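Local coordinates for DltD domain-containing protein (Beauveria bassiana, PDB 7D78) that probably closes polyketide chains into medium-ring lactones, as a thioesterase of the alpha/beta-hydrolase type, at residues T129-S134 / A152-C157; P258-T263 / D310-F315; A53-P58 / N81-D86; I250-D255 / F279-Q284. All coordinates share one frame; numbering follows the deposited sequence.

Interaction 1: residues T129-S134 / A152-C157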
loop_
_atom_site.group_PDB
_atom_site.type_symbol
_atom_site.label_atom_id
_atom_site.label_comp_id
_atom_site.label_asym_id
_atom_site.label_seq_id
_atom_site.Cartn_x
_atom_site.Cartn_y
_atom_site.Cartn_z
ATOM N N THR A 129 -18.509 -7.692 -13.591
ATOM C CA THR A 129 -17.350 -7.216 -14.344
ATOM C C THR A 129 -16.861 -5.908 -13.736
ATOM O O THR A 129 -17.673 -5.067 -13.330
ATOM C CB THR A 129 -17.696 -7.004 -15.841
ATOM O OG1 THR A 129 -17.863 -8.279 -16.478
ATOM C CG2 THR A 129 -16.592 -6.202 -16.594
ATOM N N LEU A 130 -15.535 -5.753 -13.634
ATOM C CA LEU A 130 -14.928 -4.490 -13.227
ATOM C C LEU A 130 -14.362 -3.773 -14.445
ATOM O O LEU A 130 -13.648 -4.374 -15.262
ATOM C CB LEU A 130 -13.824 -4.687 -12.184
ATOM C CG LEU A 130 -14.244 -5.163 -10.786
ATOM C CD1 LEU A 130 -13.096 -5.020 -9.803
ATOM C CD2 LEU A 130 -15.516 -4.457 -10.272
ATOM N N TRP A 131 -14.681 -2.484 -14.545
ATOM C CA TRP A 131 -14.343 -1.622 -15.669
ATOM C C TRP A 131 -13.691 -0.378 -15.090
ATOM O O TRP A 131 -14.179 0.172 -14.100
ATOM C CB TRP A 131 -15.621 -1.269 -16.452
ATOM C CG TRP A 131 -15.471 -0.489 -17.738
ATOM C CD1 TRP A 131 -15.633 -0.973 -19.009
ATOM C CD2 TRP A 131 -15.200 0.914 -17.876
ATOM N NE1 TRP A 131 -15.461 0.034 -19.926
ATOM C CE2 TRP A 131 -15.195 1.203 -19.258
ATOM C CE3 TRP A 131 -14.950 1.952 -16.967
ATOM C CZ2 TRP A 131 -14.943 2.487 -19.756
ATOM C CZ3 TRP A 131 -14.700 3.238 -17.468
ATOM C CH2 TRP A 131 -14.704 3.488 -18.846
ATOM N N GLY A 132 -12.593 0.058 -15.679
ATOM C CA GLY A 132 -11.906 1.229 -15.160
ATOM C C GLY A 132 -11.241 2.007 -16.266
ATOM O O GLY A 132 -10.718 1.430 -17.227
ATOM N N MET A 133 -11.241 3.330 -16.123
ATOM C CA MET A 133 -10.575 4.211 -17.069
ATOM C C MET A 133 -9.374 4.878 -16.418
ATOM O O MET A 133 -9.474 5.386 -15.296
ATOM C CB MET A 133 -11.520 5.286 -17.598
ATOM C CG MET A 133 -10.833 6.219 -18.592
ATOM S SD MET A 133 -12.046 6.918 -19.702
ATOM C CE MET A 133 -11.020 8.042 -20.658
ATOM N N SER A 134 -8.248 4.885 -17.131
ATOM C CA SER A 134 -7.052 5.621 -16.715
ATOM C C SER A 134 -6.590 5.016 -15.392
ATOM O O SER A 134 -6.517 3.778 -15.296
ATOM C CB SER A 134 -7.371 7.114 -16.686
ATOM O OG SER A 134 -6.228 7.876 -16.335
ATOM N N ALA A 152 -14.553 -10.555 -15.137
ATOM C CA ALA A 152 -13.856 -9.957 -16.266
ATOM C C ALA A 152 -13.352 -8.591 -15.836
ATOM O O ALA A 152 -13.903 -7.960 -14.929
ATOM C CB ALA A 152 -14.749 -9.816 -17.503
ATOM N N LEU A 153 -12.311 -8.139 -16.524
ATOM C CA LEU A 153 -11.630 -6.888 -16.224
ATOM C C LEU A 153 -11.461 -6.119 -17.523
ATOM O O LEU A 153 -10.878 -6.636 -18.480
ATOM C CB LEU A 153 -10.272 -7.157 -15.579
ATOM C CG LEU A 153 -9.305 -5.985 -15.439
ATOM C CD1 LEU A 153 -9.865 -4.972 -14.438
ATOM C CD2 LEU A 153 -7.948 -6.513 -14.979
ATOM N N VAL A 154 -11.972 -4.894 -17.567
ATOM C CA VAL A 154 -11.793 -4.011 -18.712
ATOM C C VAL A 154 -10.995 -2.811 -18.244
ATOM O O VAL A 154 -11.444 -2.069 -17.362
ATOM C CB VAL A 154 -13.136 -3.572 -19.311
ATOM C CG1 VAL A 154 -12.907 -2.531 -20.396
ATOM C CG2 VAL A 154 -13.875 -4.783 -19.861
ATOM N N MET A 155 -9.812 -2.630 -18.817
ATOM C CA MET A 155 -8.954 -1.496 -18.503
ATOM C C MET A 155 -8.862 -0.601 -19.728
ATOM O O MET A 155 -8.424 -1.041 -20.800
ATOM C CB MET A 155 -7.561 -1.952 -18.082
ATOM C CG MET A 155 -7.512 -2.677 -16.747
ATOM S SD MET A 155 -5.809 -3.019 -16.281
ATOM C CE MET A 155 -5.391 -4.330 -17.420
ATOM N N VAL A 156 -9.258 0.651 -19.567
ATOM C CA VAL A 156 -9.120 1.654 -20.613
ATOM C C VAL A 156 -7.977 2.578 -20.222
ATOM O O VAL A 156 -7.989 3.158 -19.129
ATOM C CB VAL A 156 -10.428 2.429 -20.818
ATOM C CG1 VAL A 156 -10.257 3.503 -21.893
ATOM C CG2 VAL A 156 -11.540 1.462 -21.165
ATOM N N CYS A 157 -6.989 2.696 -21.111
ATOM C CA CYS A 157 -5.788 3.514 -20.945
ATOM C C CYS A 157 -5.235 3.473 -19.511
ATOM O O CYS A 157 -5.050 4.522 -18.887
ATOM C CB CYS A 157 -6.039 4.952 -21.391
ATOM S SG CYS A 157 -7.353 5.858 -20.495
#
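Trp131 holds CG anti to its backbone N (chi1 -174°), and Val154 places CG1 likewise, while Val156 offers CG2, anti to its carbonyl carbon; together these torsions lay the indole slantwise along the two valines. The residues sit on strands 127-133 and 150-156, parallel neighbours in the central sheet of the alpha/beta-hydrolase fold, joined through helix 135-146 as a beta-alpha-beta crossover. The pyrrole side of the indole makes the nearer touch, with Trp131 CD1 3.4 Å from Val154 CG1. Farther along the valine row, Trp131 CZ2 of the six-membered ring lies 3.8 Å from Val156 CG2. Phe75 meets the indole edge-to-face, and Met312 packs against it as well. With the indole cut back to an alanine, Val154 and Val156 would probably lose their cover and Phe75 its edge-to-face partner. Underneath runs a ladder of five backbone bonds, in which Leu130 and Gly132 each donate through N and accept through O. One of its straightest rungs is Val156 N to Gly132 O, 2.9 Å with an N-H...O angle of 170°. The strand then breaks sharply at Ser134, whose positive phi of 63° fits the strained turn of a nucleophile elbow. Ser134 OG is hydrogen-bonded to His296 NE2, consistent with a Ser-His-Asp triad. The elbow's own backbone stays tied to the neighbouring strand, Ser134 N donating to Val156 O over 2.7 Å.

Interaction 2: residues P258-T263 / D310-F315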
loop_
_atom_site.group_PDB
_atom_site.type_symbol
_atom_site.label_atom_id
_atom_site.label_comp_id
_atom_site.label_asym_id
_atom_site.label_seq_id
_atom_site.Cartn_x
_atom_site.Cartn_y
_atom_site.Cartn_z
ATOM N N PRO A 258 -10.314 -12.936 -17.246
ATOM C CA PRO A 258 -10.312 -12.452 -18.632
ATOM C C PRO A 258 -10.207 -10.937 -18.669
ATOM O O PRO A 258 -10.942 -10.230 -17.972
ATOM C CB PRO A 258 -11.665 -12.928 -19.179
ATOM C CG PRO A 258 -12.075 -14.056 -18.303
ATOM C CD PRO A 258 -11.489 -13.769 -16.945
ATOM N N VAL A 259 -9.278 -10.431 -19.474
ATOM C CA VAL A 259 -8.940 -9.014 -19.428
ATOM C C VAL A 259 -8.960 -8.427 -20.830
ATOM O O VAL A 259 -8.339 -8.966 -21.753
ATOM C CB VAL A 259 -7.576 -8.767 -18.745
ATOM C CG1 VAL A 259 -6.496 -9.681 -19.317
ATOM C CG2 VAL A 259 -7.168 -7.284 -18.867
ATOM N N LEU A 260 -9.653 -7.307 -20.973
ATOM C CA LEU A 260 -9.631 -6.490 -22.175
ATOM C C LEU A 260 -8.921 -5.187 -21.847
ATOM O O LEU A 260 -9.293 -4.506 -20.885
ATOM C CB LEU A 260 -11.052 -6.203 -22.670
ATOM C CG LEU A 260 -11.170 -5.091 -23.709
ATOM C CD1 LEU A 260 -10.554 -5.562 -25.026
ATOM C CD2 LEU A 260 -12.638 -4.711 -23.893
ATOM N N MET A 261 -7.896 -4.851 -22.623
ATOM C CA MET A 261 -7.233 -3.562 -22.501
ATOM C C MET A 261 -7.461 -2.734 -23.758
ATOM O O MET A 261 -7.241 -3.216 -24.879
ATOM C CB MET A 261 -5.734 -3.725 -22.263
ATOM C CG MET A 261 -5.020 -2.389 -22.101
ATOM S SD MET A 261 -3.254 -2.596 -21.822
ATOM C CE MET A 261 -3.248 -3.611 -20.346
ATOM N N VAL A 262 -7.881 -1.489 -23.564
ATOM C CA VAL A 262 -8.049 -0.516 -24.635
ATOM C C VAL A 262 -6.996 0.569 -24.450
ATOM O O VAL A 262 -7.024 1.309 -23.456
ATOM C CB VAL A 262 -9.461 0.081 -24.634
ATOM C CG1 VAL A 262 -9.613 1.096 -25.771
ATOM C CG2 VAL A 262 -10.507 -1.028 -24.734
ATOM N N THR A 263 -6.081 0.678 -25.413
ATOM C CA THR A 263 -4.955 1.592 -25.339
ATOM C C THR A 263 -5.048 2.630 -26.445
ATOM O O THR A 263 -5.216 2.259 -27.620
ATOM C CB THR A 263 -3.632 0.816 -25.461
ATOM O OG1 THR A 263 -3.460 -0.009 -24.304
ATOM C CG2 THR A 263 -2.433 1.773 -25.593
ATOM N N ASP A 310 -18.890 -1.198 -28.227
ATOM C CA ASP A 310 -19.453 -2.477 -28.651
ATOM C C ASP A 310 -18.459 -3.612 -28.439
ATOM O O ASP A 310 -18.847 -4.729 -28.069
ATOM C CB ASP A 310 -19.888 -2.406 -30.116
ATOM C CG ASP A 310 -21.257 -1.786 -30.276
ATOM O OD1 ASP A 310 -21.948 -1.630 -29.243
ATOM O OD2 ASP A 310 -21.642 -1.455 -31.417
ATOM N N ALA A 311 -17.171 -3.340 -28.659
ATOM C CA ALA A 311 -16.155 -4.358 -28.429
ATOM C C ALA A 311 -16.087 -4.761 -26.961
ATOM O O ALA A 311 -15.822 -5.930 -26.648
ATOM C CB ALA A 311 -14.798 -3.855 -28.903
ATOM N N MET A 312 -16.329 -3.813 -26.053
ATOM C CA MET A 312 -16.322 -4.129 -24.627
ATOM C C MET A 312 -17.470 -5.061 -24.266
ATOM O O MET A 312 -17.261 -6.100 -23.633
ATOM C CB MET A 312 -16.400 -2.846 -23.801
ATOM C CG MET A 312 -15.227 -1.913 -23.992
ATOM S SD MET A 312 -15.495 -0.317 -23.186
ATOM C CE MET A 312 -13.896 0.388 -23.437
ATOM N N THR A 313 -18.695 -4.711 -24.670
ATOM C CA THR A 313 -19.842 -5.548 -24.333
ATOM C C THR A 313 -19.742 -6.918 -24.974
ATOM O O THR A 313 -20.226 -7.902 -24.404
ATOM C CB THR A 313 -21.146 -4.877 -24.753
ATOM O OG1 THR A 313 -21.075 -4.508 -26.136
ATOM C CG2 THR A 313 -21.373 -3.647 -23.917
ATOM N N GLU A 314 -19.144 -7.002 -26.164
ATOM C CA GLU A 314 -18.932 -8.304 -26.782
ATOM C C GLU A 314 -17.967 -9.139 -25.949
ATOM O O GLU A 314 -18.230 -10.315 -25.673
ATOM C CB GLU A 314 -18.419 -8.134 -28.215
ATOM C CG GLU A 314 -18.185 -9.453 -28.952
ATOM C CD GLU A 314 -17.242 -9.307 -30.145
ATOM O OE1 GLU A 314 -17.118 -10.275 -30.931
ATOM O OE2 GLU A 314 -16.622 -8.228 -30.303
ATOM N N PHE A 315 -16.851 -8.535 -25.515
ATOM C CA PHE A 315 -15.884 -9.263 -24.692
ATOM C C PHE A 315 -16.511 -9.717 -23.377
ATOM O O PHE A 315 -16.297 -10.850 -22.933
ATOM C CB PHE A 315 -14.651 -8.391 -24.432
ATOM C CG PHE A 315 -13.610 -9.046 -23.565
ATOM C CD1 PHE A 315 -12.627 -9.847 -24.129
ATOM C CD2 PHE A 315 -13.604 -8.853 -22.186
ATOM C CE1 PHE A 315 -11.665 -10.459 -23.340
ATOM C CE2 PHE A 315 -12.642 -9.467 -21.379
ATOM C CZ PHE A 315 -11.671 -10.263 -21.956
#
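Phe315 lays one ring face over Leu260: Leu260 CB sits 3.8 Å from the ring centroid and only 14° off its normal, a CH-pi contact. This is a helix-on-sheet layer of the alpha/beta-hydrolase fold, helix 305-319 running almost antiparallel to strand 259-264. The same ring meets the start of the strand with its far edge, Phe315 CZ coming within 3.5 Å of Val259 N, near the ring plane. Pro258 adds its own carbon there, CB 3.8 Å from Phe315 CZ. One helical turn back, the extended chain of Met312 crosses the branched residues at about a right angle. Leu260 CD2 lies 3.8 Å from Met312 CG, and Val262 CG2 lies 3.9 Å from Met312 CE. The contact is thus wholly apolar between side chains.

Outward from this shell, the phenyl reaches the strand because CG of Phe315 is anti to its backbone N (chi1 179°), pointing the ring off the helix. Leu260 is fixed by backbone bonds to Leu153 and Met155 on the adjacent strand, and Met312 is flanked by Val156 and Leu300. Within the helix, Phe315 N donates to Ala311 O over 3.0 Å.

Interaction 3: residues A53-P58 / N81-D86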
loop_
_atom_site.group_PDB
_atom_site.type_symbol
_atom_site.label_atom_id
_atom_site.label_comp_id
_atom_site.label_asym_id
_atom_site.label_seq_id
_atom_site.Cartn_x
_atom_site.Cartn_y
_atom_site.Cartn_z
ATOM N N ALA A 53 -23.679 -7.202 -14.244
ATOM C CA ALA A 53 -23.407 -5.857 -13.752
ATOM C C ALA A 53 -21.971 -5.463 -14.063
ATOM O O ALA A 53 -21.050 -6.269 -13.904
ATOM C CB ALA A 53 -23.665 -5.756 -12.239
ATOM N N ILE A 54 -21.785 -4.217 -14.492
ATOM C CA ILE A 54 -20.467 -3.649 -14.752
ATOM C C ILE A 54 -20.266 -2.507 -13.768
ATOM O O ILE A 54 -21.062 -1.564 -13.745
ATOM C CB ILE A 54 -20.332 -3.143 -16.197
ATOM C CG1 ILE A 54 -20.608 -4.266 -17.205
ATOM C CG2 ILE A 54 -18.970 -2.505 -16.405
ATOM C CD1 ILE A 54 -20.793 -3.745 -18.627
ATOM N N ILE A 55 -19.213 -2.591 -12.955
ATOM C CA ILE A 55 -18.867 -1.537 -12.001
ATOM C C ILE A 55 -17.729 -0.723 -12.601
ATOM O O ILE A 55 -16.652 -1.268 -12.868
ATOM C CB ILE A 55 -18.467 -2.118 -10.635
ATOM C CG1 ILE A 55 -19.658 -2.799 -9.959
ATOM C CG2 ILE A 55 -17.892 -1.009 -9.721
ATOM C CD1 ILE A 55 -19.240 -3.872 -8.922
ATOM N N MET A 56 -17.963 0.573 -12.819
ATOM C CA MET A 56 -17.033 1.448 -13.528
ATOM C C MET A 56 -16.338 2.381 -12.539
ATOM O O MET A 56 -17.004 3.153 -11.843
ATOM C CB MET A 56 -17.764 2.274 -14.594
ATOM C CG MET A 56 -18.461 1.438 -15.673
ATOM S SD MET A 56 -19.455 2.457 -16.791
ATOM C CE MET A 56 -18.178 3.322 -17.702
ATOM N N THR A 57 -15.002 2.336 -12.515
ATOM C CA THR A 57 -14.207 3.213 -11.657
ATOM C C THR A 57 -13.627 4.355 -12.482
ATOM O O THR A 57 -12.910 4.094 -13.461
ATOM C CB THR A 57 -13.076 2.432 -10.982
ATOM O OG1 THR A 57 -13.623 1.442 -10.092
ATOM C CG2 THR A 57 -12.198 3.380 -10.160
ATOM N N PRO A 58 -13.873 5.614 -12.120
ATOM C CA PRO A 58 -13.312 6.739 -12.879
ATOM C C PRO A 58 -11.806 6.882 -12.693
ATOM O O PRO A 58 -11.173 6.238 -11.856
ATOM C CB PRO A 58 -14.039 7.965 -12.308
ATOM C CG PRO A 58 -15.199 7.424 -11.521
ATOM C CD PRO A 58 -14.744 6.069 -11.026
ATOM N N ASN A 81 -26.647 -4.015 -16.044
ATOM C CA ASN A 81 -26.620 -3.119 -14.888
ATOM C C ASN A 81 -25.264 -2.433 -14.862
ATOM O O ASN A 81 -24.236 -3.086 -15.035
ATOM C CB ASN A 81 -26.809 -3.870 -13.568
ATOM C CG ASN A 81 -28.147 -4.568 -13.444
ATOM O OD1 ASN A 81 -29.185 -3.943 -13.190
ATOM N ND2 ASN A 81 -28.114 -5.887 -13.540
ATOM N N THR A 82 -25.257 -1.117 -14.658
ATOM C CA THR A 82 -24.009 -0.367 -14.625
ATOM C C THR A 82 -23.991 0.552 -13.411
ATOM O O THR A 82 -24.952 1.285 -13.168
ATOM C CB THR A 82 -23.805 0.444 -15.915
ATOM O OG1 THR A 82 -23.893 -0.429 -17.048
ATOM C CG2 THR A 82 -22.429 1.078 -15.913
ATOM N N TYR A 83 -22.900 0.503 -12.650
ATOM C CA TYR A 83 -22.690 1.359 -11.485
ATOM C C TYR A 83 -21.466 2.225 -11.739
ATOM O O TYR A 83 -20.358 1.701 -11.887
ATOM C CB TYR A 83 -22.489 0.513 -10.223
ATOM C CG TYR A 83 -22.406 1.282 -8.909
ATOM C CD1 TYR A 83 -23.409 2.161 -8.539
ATOM C CD2 TYR A 83 -21.345 1.082 -8.017
ATOM C CE1 TYR A 83 -23.366 2.843 -7.332
ATOM C CE2 TYR A 83 -21.292 1.753 -6.793
ATOM C CZ TYR A 83 -22.310 2.642 -6.460
ATOM O OH TYR A 83 -22.292 3.333 -5.258
ATOM N N ILE A 84 -21.667 3.538 -11.842
ATOM C CA ILE A 84 -20.574 4.507 -11.814
ATOM C C ILE A 84 -20.584 5.160 -10.443
ATOM O O ILE A 84 -21.647 5.556 -9.950
ATOM C CB ILE A 84 -20.712 5.573 -12.918
ATOM C CG1 ILE A 84 -21.399 5.026 -14.167
ATOM C CG2 ILE A 84 -19.351 6.153 -13.287
ATOM C CD1 ILE A 84 -21.662 6.117 -15.180
ATOM N N TYR A 85 -19.416 5.283 -9.822
ATOM C CA TYR A 85 -19.356 5.793 -8.459
ATOM C C TYR A 85 -18.192 6.762 -8.305
ATOM O O TYR A 85 -17.219 6.733 -9.068
ATOM C CB TYR A 85 -19.236 4.640 -7.427
ATOM C CG TYR A 85 -17.880 3.948 -7.473
ATOM C CD1 TYR A 85 -17.628 2.941 -8.397
ATOM C CD2 TYR A 85 -16.846 4.337 -6.622
ATOM C CE1 TYR A 85 -16.377 2.322 -8.469
ATOM C CE2 TYR A 85 -15.596 3.738 -6.687
ATOM C CZ TYR A 85 -15.369 2.734 -7.609
ATOM O OH TYR A 85 -14.139 2.142 -7.655
ATOM N N ASP A 86 -18.329 7.648 -7.316
ATOM C CA ASP A 86 -17.234 8.508 -6.884
ATOM C C ASP A 86 -16.380 7.753 -5.879
ATOM O O ASP A 86 -16.896 7.346 -4.829
ATOM C CB ASP A 86 -17.761 9.791 -6.245
ATOM C CG ASP A 86 -18.382 10.750 -7.265
ATOM O OD1 ASP A 86 -17.958 10.735 -8.436
ATOM O OD2 ASP A 86 -19.268 11.543 -6.880
#
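Met56 and Tyr83 share the straightest bond of this pair: Met56 N points at Tyr83 O over 2.8 Å, with an N-H...O angle of 179°. The part from Ala53 to Met56 is the tight one. Ile54 works both ways, its N donating to Asn81 O at 2.8 Å while its O receives Tyr83 N. On the face turned to helix 68-77, Met56 bends at its last torsion and brings SD to 3.4 Å from Thr82 CG2.

Beyond Met56 the strands part, though the region stays buried, and CA atoms of Pro58 and Asp86 stand 7.4 Å apart. Pro58 has no N-H to offer, and Met56 O and Tyr85 O have no hydrogen-bond partner in the model. Here side chains rather than backbone bonds join the strands. With its CG between the backbone N and carbonyl carbon (chi1 70°), Tyr85 swings its ring across to the other strand. Tyr85 CE1 comes 3.9 Å from Ile55 CG2, and Tyr85 OH meets Thr57 OG1 at 2.6 Å in a short hydrogen bond, with Thr57 OG1 at the edge of the ring, near its plane. A phenylalanine at Tyr85 would probably leave Thr57 without its hydroxyl mate and remove the one polar tie across the splayed end. Leu110 and Ile113 of helix 103-118 pack on Tyr85 too. Parallel strands 51-57 and 81-86, linked through helix 68-77, form a beta-alpha-beta crossover of the alpha/beta-hydrolase sheet.

Interaction 4: residues I250-D255 / F279-Q284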
loop_
_atom_site.group_PDB
_atom_site.type_symbol
_atom_site.label_atom_id
_atom_site.label_comp_id
_atom_site.label_asym_id
_atom_site.label_seq_id
_atom_site.Cartn_x
_atom_site.Cartn_y
_atom_site.Cartn_z
ATOM N N ILE A 250 1.313 -5.974 -8.901
ATOM C CA ILE A 250 -0.009 -6.494 -8.543
ATOM C C ILE A 250 -0.719 -7.057 -9.773
ATOM O O ILE A 250 -1.438 -8.063 -9.686
ATOM C CB ILE A 250 -0.858 -5.409 -7.848
ATOM C CG1 ILE A 250 -0.155 -4.912 -6.579
ATOM C CG2 ILE A 250 -2.209 -5.968 -7.459
ATOM C CD1 ILE A 250 -0.715 -3.618 -6.056
ATOM N N LEU A 251 -0.520 -6.432 -10.937
ATOM C CA LEU A 251 -1.156 -6.935 -12.149
ATOM C C LEU A 251 -0.701 -8.355 -12.466
ATOM O O LEU A 251 -1.445 -9.118 -13.096
ATOM C CB LEU A 251 -0.876 -6.002 -13.330
ATOM C CG LEU A 251 -2.041 -5.080 -13.708
ATOM C CD1 LEU A 251 -2.320 -4.083 -12.578
ATOM C CD2 LEU A 251 -1.766 -4.343 -15.024
ATOM N N LYS A 252 0.495 -8.743 -12.004
ATOM C CA LYS A 252 0.971 -10.100 -12.251
ATOM C C LYS A 252 0.164 -11.133 -11.479
ATOM O O LYS A 252 0.137 -12.300 -11.879
ATOM C CB LYS A 252 2.462 -10.215 -11.912
ATOM C CG LYS A 252 3.365 -9.427 -12.851
ATOM C CD LYS A 252 4.731 -9.197 -12.232
ATOM C CE LYS A 252 5.614 -8.331 -13.126
ATOM N NZ LYS A 252 7.005 -8.243 -12.589
ATOM N N LEU A 253 -0.507 -10.726 -10.396
ATOM C CA LEU A 253 -1.414 -11.625 -9.691
ATOM C C LEU A 253 -2.701 -11.859 -10.467
ATOM O O LEU A 253 -3.421 -12.814 -10.174
ATOM C CB LEU A 253 -1.756 -11.072 -8.307
ATOM C CG LEU A 253 -0.563 -10.721 -7.420
ATOM C CD1 LEU A 253 -1.037 -10.017 -6.167
ATOM C CD2 LEU A 253 0.221 -11.972 -7.071
ATOM N N VAL A 254 -3.023 -11.005 -11.435
ATOM C CA VAL A 254 -4.226 -11.216 -12.232
ATOM C C VAL A 254 -3.879 -12.216 -13.324
ATOM O O VAL A 254 -3.481 -11.831 -14.430
ATOM C CB VAL A 254 -4.759 -9.900 -12.826
ATOM C CG1 VAL A 254 -6.123 -10.128 -13.472
ATOM C CG2 VAL A 254 -4.840 -8.818 -11.746
ATOM N N ASP A 255 -4.009 -13.507 -13.012
ATOM C CA ASP A 255 -3.589 -14.563 -13.925
ATOM C C ASP A 255 -4.735 -15.472 -14.350
ATOM O O ASP A 255 -4.490 -16.469 -15.033
ATOM C CB ASP A 255 -2.460 -15.388 -13.300
ATOM C CG ASP A 255 -2.854 -16.048 -11.982
ATOM O OD1 ASP A 255 -4.014 -15.915 -11.533
ATOM O OD2 ASP A 255 -1.983 -16.710 -11.382
ATOM N N PHE A 279 0.127 -5.770 -20.707
ATOM C CA PHE A 279 -0.818 -6.665 -21.373
ATOM C C PHE A 279 -0.142 -7.950 -21.831
ATOM O O PHE A 279 -0.729 -9.038 -21.733
ATOM C CB PHE A 279 -1.472 -5.972 -22.570
ATOM C CG PHE A 279 -2.493 -6.832 -23.265
ATOM C CD1 PHE A 279 -3.788 -6.907 -22.790
ATOM C CD2 PHE A 279 -2.141 -7.605 -24.365
ATOM C CE1 PHE A 279 -4.730 -7.713 -23.413
ATOM C CE2 PHE A 279 -3.075 -8.421 -24.991
ATOM C CZ PHE A 279 -4.369 -8.473 -24.516
ATOM N N GLU A 280 1.081 -7.840 -22.358
ATOM C CA GLU A 280 1.779 -9.014 -22.871
ATOM C C GLU A 280 1.981 -10.068 -21.792
ATOM O O GLU A 280 2.035 -11.263 -22.099
ATOM C CB GLU A 280 3.134 -8.611 -23.466
ATOM C CG GLU A 280 3.111 -8.392 -24.977
ATOM C CD GLU A 280 4.372 -7.704 -25.491
ATOM O OE1 GLU A 280 4.255 -6.699 -26.233
ATOM O OE2 GLU A 280 5.482 -8.169 -25.150
ATOM N N LEU A 281 2.083 -9.656 -20.525
ATOM C CA LEU A 281 2.375 -10.605 -19.456
ATOM C C LEU A 281 1.190 -11.491 -19.087
ATOM O O LEU A 281 1.403 -12.578 -18.540
ATOM C CB LEU A 281 2.848 -9.863 -18.209
ATOM C CG LEU A 281 4.163 -9.101 -18.371
ATOM C CD1 LEU A 281 4.545 -8.426 -17.056
ATOM C CD2 LEU A 281 5.258 -10.050 -18.838
ATOM N N PHE A 282 -0.041 -11.056 -19.348
ATOM C CA PHE A 282 -1.207 -11.811 -18.901
ATOM C C PHE A 282 -1.222 -13.195 -19.548
ATOM O O PHE A 282 -1.145 -13.297 -20.780
ATOM C CB PHE A 282 -2.500 -11.068 -19.244
ATOM C CG PHE A 282 -2.735 -9.817 -18.428
ATOM C CD1 PHE A 282 -2.772 -9.865 -17.043
ATOM C CD2 PHE A 282 -2.946 -8.594 -19.052
ATOM C CE1 PHE A 282 -3.009 -8.707 -16.287
ATOM C CE2 PHE A 282 -3.182 -7.433 -18.306
ATOM C CZ PHE A 282 -3.209 -7.496 -16.922
ATOM N N PRO A 283 -1.312 -14.280 -18.763
ATOM C CA PRO A 283 -1.354 -15.626 -19.364
ATOM C C PRO A 283 -2.752 -16.074 -19.758
ATOM O O PRO A 283 -2.894 -16.982 -20.585
ATOM C CB PRO A 283 -0.784 -16.517 -18.255
ATOM C CG PRO A 283 -1.197 -15.802 -16.980
ATOM C CD PRO A 283 -1.127 -14.330 -17.298
ATOM N N GLN A 284 -3.785 -15.451 -19.196
ATOM C CA GLN A 284 -5.154 -15.936 -19.335
ATOM C C GLN A 284 -5.793 -15.415 -20.627
ATOM O O GLN A 284 -5.153 -14.746 -21.446
ATOM C CB GLN A 284 -5.977 -15.535 -18.110
ATOM C CG GLN A 284 -6.316 -14.042 -18.046
ATOM C CD GLN A 284 -5.253 -13.224 -17.345
ATOM O OE1 GLN A 284 -4.053 -13.467 -17.499
ATOM N NE2 GLN A 284 -5.688 -12.231 -16.575
#
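Leu281, at the surface, begins the contact, its CD1 lying 4.1 Å from Lys252 CE. Only the aliphatic part of the lysine is used here; its NZ makes a salt bridge to Glu249.

Phe282 follows and reaches deeper, to the type I turn from Leu251 to Val254. Its ring points an edge at one carbonyl of that turn: Phe282 CD1 is 3.3 Å from Val254 O, near the ring plane. Leu251 O approaches the same ring obliquely, 3.6 Å from Phe282 CE1. At the end of the ring, Phe282 CZ touches Leu251 CD2 at 4.0 Å. Val259 of the central sheet packs against this phenyl, while Leu251 and Val254 lean on Ala141 and Ala145 of helix 135-146.

Pro283 stays at the surface, CG 3.9 Å from Asp255 CB. Gln284 then turns back, its chain bent at chi2 (-88°) so that the amide reaches the carbonyl of Val254, the centre of an inverse gamma turn. Gln284 NE2 donates to Val254 O over 3.1 Å, with an N-H...O angle of 138° and the donor 63° out of the carbonyl plane. The same nitrogen is hydrogen-bonded to Thr257 O, so one amide serves the carbonyls of Val254 and Thr257.

Val254 O therefore has a bent amide bond above its plane as well as the phenyl edge nearby. The mildly positive ring hydrogens probably ease the burial of that carbonyl, supplementing a bond of poor direction.

In the fold
Interactions 1, 2 and 3 all engage the same central sheet, whereas interaction 4 joins segments at its periphery and is partly exposed. Interactions 1 and 3 are buried strand pairs built on backbone bonds, and they adjoin: Trp131 N bonds to Ile55 O, and Trp131 O to Thr57 N. Interaction 2 is buried too but purely apolar between its segments, a helix against a strand; Met312 links it to interaction 1 through Val156. Interaction 4 mixes a phenyl edge, an amide bond and aliphatic contacts at the surface, and touches interaction 2 where Phe282 and Gln284 meet Val259. Interactions 3 and 4 stand farthest apart, centres about 23 Å from each other.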